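Local coordinates for protein beta-galactosidase (Marinomonas sp. ef1, PDB 6Y2K) that probably hydrolyses terminal beta-D-galactose residues from beta-galactosides as a cold-active, hexameric member of glycoside hydrolase family 42, at residues S266-K274 with V320-P329; K14-R25 with E56-L66. All coordinates share one frame; numbering follows the deposited sequence. Where two conformers were deposited one is given.

Interaction 1: S266-K274 with V320-P329; sequences SYPLGSLDK and VNWAPHNPTP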
# COMPACT_ATOMS: atom_id res chain seq x y z
N SER A 266 -29.84 25.10 -3.84
CA SER A 266 -29.26 23.77 -3.70
C SER A 266 -28.53 23.34 -4.96
O SER A 266 -29.14 23.15 -6.03
CB SER A 266 -30.34 22.74 -3.39
OG SER A 266 -29.76 21.44 -3.22
N TYR A 267 -27.22 23.16 -4.82
CA TYR A 267 -26.37 22.71 -5.90
C TYR A 267 -25.53 21.54 -5.40
O TYR A 267 -24.34 21.71 -5.12
CB TYR A 267 -25.52 23.87 -6.39
CG TYR A 267 -26.33 25.01 -6.97
CD1 TYR A 267 -26.82 24.96 -8.27
CD2 TYR A 267 -26.60 26.15 -6.20
CE1 TYR A 267 -27.55 26.00 -8.80
CE2 TYR A 267 -27.34 27.20 -6.73
CZ TYR A 267 -27.81 27.12 -8.03
OH TYR A 267 -28.53 28.16 -8.56
N PRO A 268 -26.14 20.35 -5.28
CA PRO A 268 -25.50 19.20 -4.63
C PRO A 268 -24.14 18.78 -5.21
O PRO A 268 -23.28 18.34 -4.45
CB PRO A 268 -26.53 18.08 -4.82
CG PRO A 268 -27.82 18.79 -4.96
CD PRO A 268 -27.47 19.97 -5.80
N LEU A 269 -23.96 18.91 -6.52
CA LEU A 269 -22.69 18.51 -7.15
C LEU A 269 -21.59 19.52 -6.92
O LEU A 269 -20.44 19.15 -6.78
CB LEU A 269 -22.84 18.27 -8.65
CG LEU A 269 -24.03 17.44 -9.12
CD1 LEU A 269 -23.85 17.07 -10.59
CD2 LEU A 269 -24.24 16.19 -8.27
N GLY A 270 -21.95 20.80 -6.88
CA GLY A 270 -21.00 21.86 -6.57
C GLY A 270 -20.53 21.80 -5.14
O GLY A 270 -19.33 21.87 -4.89
N SER A 271 -21.46 21.65 -4.19
CA SER A 271 -21.10 21.56 -2.77
C SER A 271 -20.27 20.30 -2.46
O SER A 271 -19.31 20.37 -1.69
CB SER A 271 -22.33 21.64 -1.87
OG SER A 271 -23.19 20.52 -2.02
N LEU A 272 -20.61 19.16 -3.07
CA LEU A 272 -19.83 17.94 -2.86
C LEU A 272 -18.36 18.12 -3.27
O LEU A 272 -17.45 17.80 -2.50
CB LEU A 272 -20.44 16.75 -3.60
CG LEU A 272 -19.71 15.41 -3.40
CD1 LEU A 272 -19.68 14.99 -1.93
CD2 LEU A 272 -20.36 14.35 -4.26
N ASP A 273 -18.15 18.64 -4.47
CA ASP A 273 -16.81 18.82 -5.02
C ASP A 273 -16.04 19.89 -4.25
O ASP A 273 -14.86 19.69 -3.93
CB ASP A 273 -16.86 19.17 -6.51
CG ASP A 273 -15.47 19.39 -7.09
OD1 ASP A 273 -14.76 18.41 -7.39
OD2 ASP A 273 -15.08 20.57 -7.26
N LYS A 274 -16.71 21.00 -3.94
CA LYS A 274 -16.06 22.15 -3.31
C LYS A 274 -15.79 22.03 -1.81
O LYS A 274 -14.73 22.47 -1.35
CB LYS A 274 -16.87 23.43 -3.58
CG LYS A 274 -16.22 24.71 -3.05
CD LYS A 274 -17.10 25.91 -3.30
CE LYS A 274 -16.47 27.17 -2.73
NZ LYS A 274 -17.49 28.25 -2.61
N VAL A 320 -22.96 22.98 -13.26
CA VAL A 320 -22.77 24.39 -12.91
C VAL A 320 -21.36 24.86 -13.34
O VAL A 320 -20.59 24.09 -13.91
CB VAL A 320 -23.06 24.66 -11.41
CG1 VAL A 320 -24.49 24.22 -11.06
CG2 VAL A 320 -22.05 24.00 -10.49
N ASN A 321 -21.03 26.13 -13.07
CA ASN A 321 -19.77 26.75 -13.52
C ASN A 321 -18.73 26.97 -12.42
O ASN A 321 -17.56 27.15 -12.73
CB ASN A 321 -20.05 28.14 -14.11
CG ASN A 321 -20.70 29.07 -13.11
OD1 ASN A 321 -21.86 28.86 -12.74
ND2 ASN A 321 -19.95 30.07 -12.62
N TRP A 322 -19.17 27.00 -11.16
CA TRP A 322 -18.40 27.67 -10.09
C TRP A 322 -17.56 26.77 -9.18
O TRP A 322 -16.69 27.27 -8.48
CB TRP A 322 -19.31 28.58 -9.25
CG TRP A 322 -20.59 27.97 -8.75
CD1 TRP A 322 -21.84 28.16 -9.27
CD2 TRP A 322 -20.75 27.10 -7.63
NE1 TRP A 322 -22.76 27.45 -8.55
CE2 TRP A 322 -22.12 26.80 -7.53
CE3 TRP A 322 -19.87 26.54 -6.69
CZ2 TRP A 322 -22.64 25.95 -6.55
CZ3 TRP A 322 -20.38 25.71 -5.70
CH2 TRP A 322 -21.75 25.42 -5.64
N ALA A 323 -17.79 25.46 -9.19
CA ALA A 323 -16.97 24.55 -8.38
C ALA A 323 -15.67 24.23 -9.12
O ALA A 323 -15.59 24.43 -10.33
CB ALA A 323 -17.74 23.29 -8.07
N PRO A 324 -14.64 23.74 -8.40
CA PRO A 324 -13.40 23.35 -9.11
C PRO A 324 -13.66 22.34 -10.23
O PRO A 324 -13.08 22.45 -11.32
CB PRO A 324 -12.52 22.77 -8.00
CG PRO A 324 -13.00 23.43 -6.74
CD PRO A 324 -14.47 23.69 -6.93
N HIS A 325 -14.55 21.38 -9.98
CA HIS A 325 -14.96 20.43 -11.02
C HIS A 325 -16.48 20.41 -11.07
O HIS A 325 -17.14 20.54 -10.04
CB HIS A 325 -14.39 19.04 -10.73
CG HIS A 325 -12.98 19.08 -10.25
ND1 HIS A 325 -12.65 19.03 -8.91
CD2 HIS A 325 -11.80 19.22 -10.91
CE1 HIS A 325 -11.34 19.12 -8.77
NE2 HIS A 325 -10.80 19.24 -9.97
N ASN A 326 -17.01 20.26 -12.29
CA ASN A 326 -18.43 20.44 -12.57
C ASN A 326 -19.00 19.30 -13.42
O ASN A 326 -19.21 19.45 -14.63
CB ASN A 326 -18.64 21.81 -13.22
CG ASN A 326 -18.20 22.95 -12.31
OD1 ASN A 326 -18.82 23.20 -11.27
ND2 ASN A 326 -17.10 23.60 -12.66
N PRO A 327 -19.24 18.15 -12.78
CA PRO A 327 -19.78 17.01 -13.53
C PRO A 327 -21.24 17.20 -13.91
O PRO A 327 -21.93 18.02 -13.30
CB PRO A 327 -19.63 15.85 -12.54
CG PRO A 327 -19.79 16.51 -11.21
CD PRO A 327 -19.07 17.82 -11.35
N THR A 328 -21.69 16.47 -14.93
CA THR A 328 -23.11 16.35 -15.23
C THR A 328 -23.79 15.48 -14.15
O THR A 328 -23.21 14.49 -13.70
CB THR A 328 -23.35 15.70 -16.60
OG1 THR A 328 -22.54 14.53 -16.74
CG2 THR A 328 -23.03 16.68 -17.73
N PRO A 329 -25.02 15.84 -13.75
CA PRO A 329 -25.76 14.98 -12.80
C PRO A 329 -26.09 13.62 -13.40
O PRO A 329 -26.17 13.48 -14.62
CB PRO A 329 -27.05 15.78 -12.51
CG PRO A 329 -26.82 17.16 -13.00
CD PRO A 329 -25.76 17.08 -14.07
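The carboxylate of Asp273 is gripped twice by His325: the ring ND1 donates to OD1 at 2.7 Å, and the backbone N of the same histidine donates to OD2 at 2.9 Å. The ring bond lies nearly in the imidazole plane and uses the syn lone pair of OD1, with carboxylate and imidazole planes 88° apart, while the peptide N meets OD2 from above the carboxylate plane. With CG anti to the backbone N (chi1 179°), Asp273 extends off its helix to the loop 320-329, where OD2 rests 3.2 Å from Pro324 CD. Were Asp273 replaced by alanine, both N-H groups of His325 would probably lose their acceptor and the imidazole would be freer to turn. Helix 268-274 follows the sixth strand of the TIM barrel, and 320-329 belongs to the loop after the seventh, so two neighbouring connections meet here. Trp322 turns an edge toward the face of Tyr267 in a T-shaped pair, planes at 89°, its CZ2 lying 3.6 Å from Tyr267 CB. Trp322 CH2 lies 3.8 Å from Gly270 CA, where a CB would collide with it. Val320 CG1 touches Tyr267 CD1, and the hydroxyl of Tyr267 bonds to Glu314. On the helix, Leu269 CD1 sits 3.8 Å from Pro329 CG and also meets Pro327. A second subunit packs on the loop, its Pro530 against His325 and its Gln429 accepting from Asn326.

Interaction 2: K14-R25 with E56-L66; sequences KSRWVEDAQHMR and ESLDILHSQGL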
# COMPACT_ATOMS: atom_id res chain seq x y z
N LYS A 14 -37.47 40.09 -26.98
CA LYS A 14 -38.91 40.07 -26.66
C LYS A 14 -39.70 39.07 -27.50
O LYS A 14 -40.73 38.57 -27.05
CB LYS A 14 -39.53 41.46 -26.82
CG LYS A 14 -39.04 42.47 -25.80
CD LYS A 14 -39.86 43.75 -25.83
CE LYS A 14 -39.32 44.78 -24.84
NZ LYS A 14 -40.19 45.99 -24.77
N SER A 15 -39.22 38.79 -28.71
CA SER A 15 -39.80 37.75 -29.58
C SER A 15 -39.79 36.33 -28.98
O SER A 15 -40.54 35.47 -29.44
CB SER A 15 -39.08 37.75 -30.93
OG SER A 15 -37.69 37.49 -30.78
N ARG A 16 -38.96 36.08 -27.96
CA ARG A 16 -38.95 34.81 -27.21
C ARG A 16 -39.97 34.72 -26.07
O ARG A 16 -40.30 33.61 -25.65
CB ARG A 16 -37.55 34.56 -26.58
CG ARG A 16 -36.50 34.02 -27.54
CD ARG A 16 -36.76 32.59 -27.98
NE ARG A 16 -37.04 31.70 -26.85
CZ ARG A 16 -37.41 30.43 -26.96
NH1 ARG A 16 -37.52 29.84 -28.15
NH2 ARG A 16 -37.66 29.73 -25.85
N TRP A 17 -40.45 35.86 -25.57
CA TRP A 17 -41.13 35.90 -24.27
C TRP A 17 -42.44 35.10 -24.18
O TRP A 17 -42.68 34.41 -23.17
CB TRP A 17 -41.37 37.35 -23.85
CG TRP A 17 -40.12 38.13 -23.49
CD1 TRP A 17 -38.82 37.70 -23.60
CD2 TRP A 17 -40.06 39.47 -23.00
NE1 TRP A 17 -37.96 38.69 -23.19
CE2 TRP A 17 -38.69 39.79 -22.81
CE3 TRP A 17 -41.02 40.44 -22.69
CZ2 TRP A 17 -38.27 41.03 -22.33
CZ3 TRP A 17 -40.60 41.68 -22.21
CH2 TRP A 17 -39.24 41.96 -22.03
N VAL A 18 -43.29 35.18 -25.20
CA VAL A 18 -44.57 34.46 -25.16
C VAL A 18 -44.30 32.95 -25.20
O VAL A 18 -44.87 32.20 -24.41
CB VAL A 18 -45.53 34.86 -26.31
CG1 VAL A 18 -46.78 33.98 -26.31
CG2 VAL A 18 -45.92 36.32 -26.18
N GLU A 19 -43.43 32.53 -26.12
CA GLU A 19 -43.00 31.13 -26.22
C GLU A 19 -42.40 30.60 -24.91
O GLU A 19 -42.71 29.48 -24.51
CB GLU A 19 -42.00 30.96 -27.38
CG GLU A 19 -41.27 29.61 -27.45
CD GLU A 19 -42.20 28.41 -27.56
OE1 GLU A 19 -43.32 28.58 -28.09
OE2 GLU A 19 -41.81 27.29 -27.13
N ASP A 20 -41.55 31.39 -24.25
CA ASP A 20 -40.93 30.98 -22.99
C ASP A 20 -42.02 30.63 -21.98
O ASP A 20 -41.98 29.56 -21.37
CB ASP A 20 -40.01 32.07 -22.38
CG ASP A 20 -38.65 32.20 -23.08
OD1 ASP A 20 -38.11 31.20 -23.61
OD2 ASP A 20 -38.10 33.31 -23.06
N ALA A 21 -42.98 31.53 -21.82
CA ALA A 21 -44.05 31.36 -20.83
C ALA A 21 -44.95 30.16 -21.13
O ALA A 21 -45.34 29.43 -20.22
CB ALA A 21 -44.87 32.64 -20.72
N GLN A 22 -45.27 29.95 -22.41
CA GLN A 22 -46.07 28.79 -22.85
C GLN A 22 -45.33 27.47 -22.59
O GLN A 22 -45.91 26.53 -22.07
CB GLN A 22 -46.44 28.91 -24.34
CG GLN A 22 -47.43 30.03 -24.62
CD GLN A 22 -47.64 30.30 -26.11
OE1 GLN A 22 -46.74 30.11 -26.94
NE2 GLN A 22 -48.84 30.77 -26.44
N HIS A 23 -44.05 27.45 -22.93
CA HIS A 23 -43.18 26.30 -22.69
C HIS A 23 -43.10 25.99 -21.18
O HIS A 23 -43.29 24.84 -20.77
CB HIS A 23 -41.79 26.57 -23.30
CG HIS A 23 -40.94 25.36 -23.51
ND1 HIS A 23 -39.82 25.38 -24.30
CD2 HIS A 23 -41.05 24.09 -23.03
CE1 HIS A 23 -39.26 24.18 -24.30
NE2 HIS A 23 -39.99 23.38 -23.54
N MET A 24 -42.90 27.00 -20.35
CA MET A 24 -42.92 26.82 -18.89
C MET A 24 -44.20 26.12 -18.41
O MET A 24 -44.15 25.15 -17.64
CB MET A 24 -42.78 28.17 -18.17
CG MET A 24 -41.39 28.79 -18.24
SD MET A 24 -41.37 30.51 -17.74
CE MET A 24 -39.74 30.99 -18.31
N ARG A 25 -45.33 26.60 -18.90
CA ARG A 25 -46.63 26.02 -18.55
C ARG A 25 -46.70 24.54 -18.96
O ARG A 25 -47.13 23.71 -18.17
CB ARG A 25 -47.77 26.83 -19.19
CG ARG A 25 -49.18 26.41 -18.79
CD ARG A 25 -50.24 27.27 -19.48
NE ARG A 25 -51.53 27.18 -18.79
CZ ARG A 25 -52.60 27.91 -19.11
NH1 ARG A 25 -52.55 28.79 -20.10
NH2 ARG A 25 -53.72 27.75 -18.42
N GLU A 56 -44.30 44.67 -19.45
CA GLU A 56 -44.70 43.72 -20.48
C GLU A 56 -44.45 42.27 -20.10
O GLU A 56 -45.30 41.41 -20.37
CB GLU A 56 -44.02 44.03 -21.81
CG GLU A 56 -44.51 45.34 -22.41
CD GLU A 56 -43.71 45.80 -23.62
OE1 GLU A 56 -42.77 45.11 -24.07
OE2 GLU A 56 -44.05 46.89 -24.13
N SER A 57 -43.30 42.00 -19.50
CA SER A 57 -42.95 40.64 -19.08
C SER A 57 -43.93 40.09 -18.04
O SER A 57 -44.38 38.96 -18.17
CB SER A 57 -41.51 40.57 -18.53
OG SER A 57 -41.20 39.28 -18.04
N LEU A 58 -44.25 40.89 -17.03
CA LEU A 58 -45.19 40.46 -16.00
C LEU A 58 -46.57 40.15 -16.61
O LEU A 58 -47.19 39.16 -16.23
CB LEU A 58 -45.33 41.50 -14.89
CG LEU A 58 -44.11 41.77 -14.00
CD1 LEU A 58 -44.41 42.92 -13.05
CD2 LEU A 58 -43.71 40.54 -13.22
N ASP A 59 -47.02 40.97 -17.56
CA ASP A 59 -48.31 40.71 -18.23
C ASP A 59 -48.30 39.39 -19.02
O ASP A 59 -49.26 38.63 -18.95
CB ASP A 59 -48.75 41.88 -19.13
CG ASP A 59 -49.28 43.09 -18.33
OD1 ASP A 59 -49.49 42.99 -17.10
OD2 ASP A 59 -49.48 44.15 -18.96
N ILE A 60 -47.22 39.12 -19.75
CA ILE A 60 -47.09 37.88 -20.52
C ILE A 60 -47.12 36.65 -19.59
O ILE A 60 -47.85 35.69 -19.84
CB ILE A 60 -45.85 37.89 -21.43
CG1 ILE A 60 -46.08 38.86 -22.60
CG2 ILE A 60 -45.52 36.49 -21.97
CD1 ILE A 60 -44.83 39.29 -23.34
N LEU A 61 -46.33 36.70 -18.51
CA LEU A 61 -46.30 35.62 -17.52
C LEU A 61 -47.68 35.41 -16.87
O LEU A 61 -48.12 34.27 -16.73
CB LEU A 61 -45.23 35.90 -16.45
CG LEU A 61 -43.78 35.92 -16.96
CD1 LEU A 61 -42.85 36.52 -15.92
CD2 LEU A 61 -43.32 34.53 -17.36
N HIS A 62 -48.35 36.51 -16.51
CA HIS A 62 -49.71 36.44 -15.96
C HIS A 62 -50.71 35.78 -16.92
O HIS A 62 -51.54 34.98 -16.50
CB HIS A 62 -50.22 37.82 -15.57
CG HIS A 62 -51.49 37.81 -14.80
ND1 HIS A 62 -51.61 37.19 -13.57
CD2 HIS A 62 -52.71 38.33 -15.07
CE1 HIS A 62 -52.85 37.34 -13.12
NE2 HIS A 62 -53.54 38.02 -14.02
N SER A 63 -50.61 36.11 -18.21
CA SER A 63 -51.53 35.59 -19.23
C SER A 63 -51.46 34.07 -19.42
O SER A 63 -52.41 33.46 -19.92
CB SER A 63 -51.28 36.28 -20.57
OG SER A 63 -50.09 35.80 -21.17
N GLN A 64 -50.33 33.46 -19.03
CA GLN A 64 -50.18 32.01 -19.03
C GLN A 64 -50.46 31.36 -17.68
O GLN A 64 -50.25 30.16 -17.52
CB GLN A 64 -48.77 31.64 -19.52
CG GLN A 64 -48.50 32.11 -20.93
CD GLN A 64 -49.46 31.49 -21.94
OE1 GLN A 64 -49.78 30.30 -21.85
NE2 GLN A 64 -49.92 32.29 -22.89
N GLY A 65 -50.97 32.13 -16.72
CA GLY A 65 -51.28 31.63 -15.38
C GLY A 65 -50.09 31.45 -14.44
O GLY A 65 -50.23 30.80 -13.41
N LEU A 66 -48.95 32.04 -14.78
CA LEU A 66 -47.74 31.93 -13.96
C LEU A 66 -47.72 33.00 -12.88
O LEU A 66 -47.97 34.18 -13.16
CB LEU A 66 -46.48 32.05 -14.83
CG LEU A 66 -46.40 30.96 -15.91
CD1 LEU A 66 -45.43 31.35 -17.02
CD2 LEU A 66 -46.02 29.62 -15.28
O HOH W 1 -51.44 30.88 -25.04
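Helices 17-25 and 56-63 run in roughly the same direction, their axes 9.2 Å apart at closest approach and crossing at -34°, with Ala21 and Leu61 closest in the backbone register. The small Ala21 lies at this closest CA pair, consistent with the close approach there; its methyl packs 3.7 Å from Gln64 CG and touches Ile60 CG2, Leu61 CD2 and Leu66 CD1. Ile60 divides its branches, CG2 lying over the backbone of Trp17 and Val18 while CD1 reaches the edge of the Trp17 indole. CZ3 of that indole stands 4.0 Å from Ser57 CB. On the barrel side, Met24 SD approaches Leu66 CD1 at 4.2 Å, and both residues rest on Val32 of strand 29-34. Gln64 is bent at chi2 (-60°), which folds its amide back against Gln22 CG; the two amide planes are 87° apart, and a water accepts from both NE2 atoms, at 3.0 Å each. Beyond it, in one of its two conformers, Arg25 lays one face of its guanidinium over Gln64 O. At the other end the extended Lys14 chain brings NZ 2.8 Å from Glu56 OE1 in a salt bridge where NZ meets OE1 from above the carboxylate plane. Helix 56-63 closes in a Schellman motif, Leu66 N bonding to Leu61 O and Gly65 N to His62 O, with Gly65 at positive phi; the chain then enters strand 67-71. Two neighbouring helices of the barrel's outer layer, packed side by side, each leading into the next strand, are characteristic of the beta/alpha repeat of a TIM barrel.

How the interactions relate
Both interactions belong to the same eight-stranded barrel but do not touch: their centres are 30 Å apart, and their nearest atoms about 15 Å. Interaction 2 joins the helices that follow the first and second strands, in the outer helical layer. Interaction 1 joins the connections after the sixth and seventh, at the C-terminal ends of strands 261-266 and 310-315, the end of a TIM barrel where the active site is expected. The loop 320-329 is covered by a second subunit and takes part in the hexamer, while no other chain of the assembly reaches 14-25 or 56-66. Separate glycerol molecules, probably from crystallisation, lie about 3 Å from the Trp322 side chain and about 4 Å from that of Trp17.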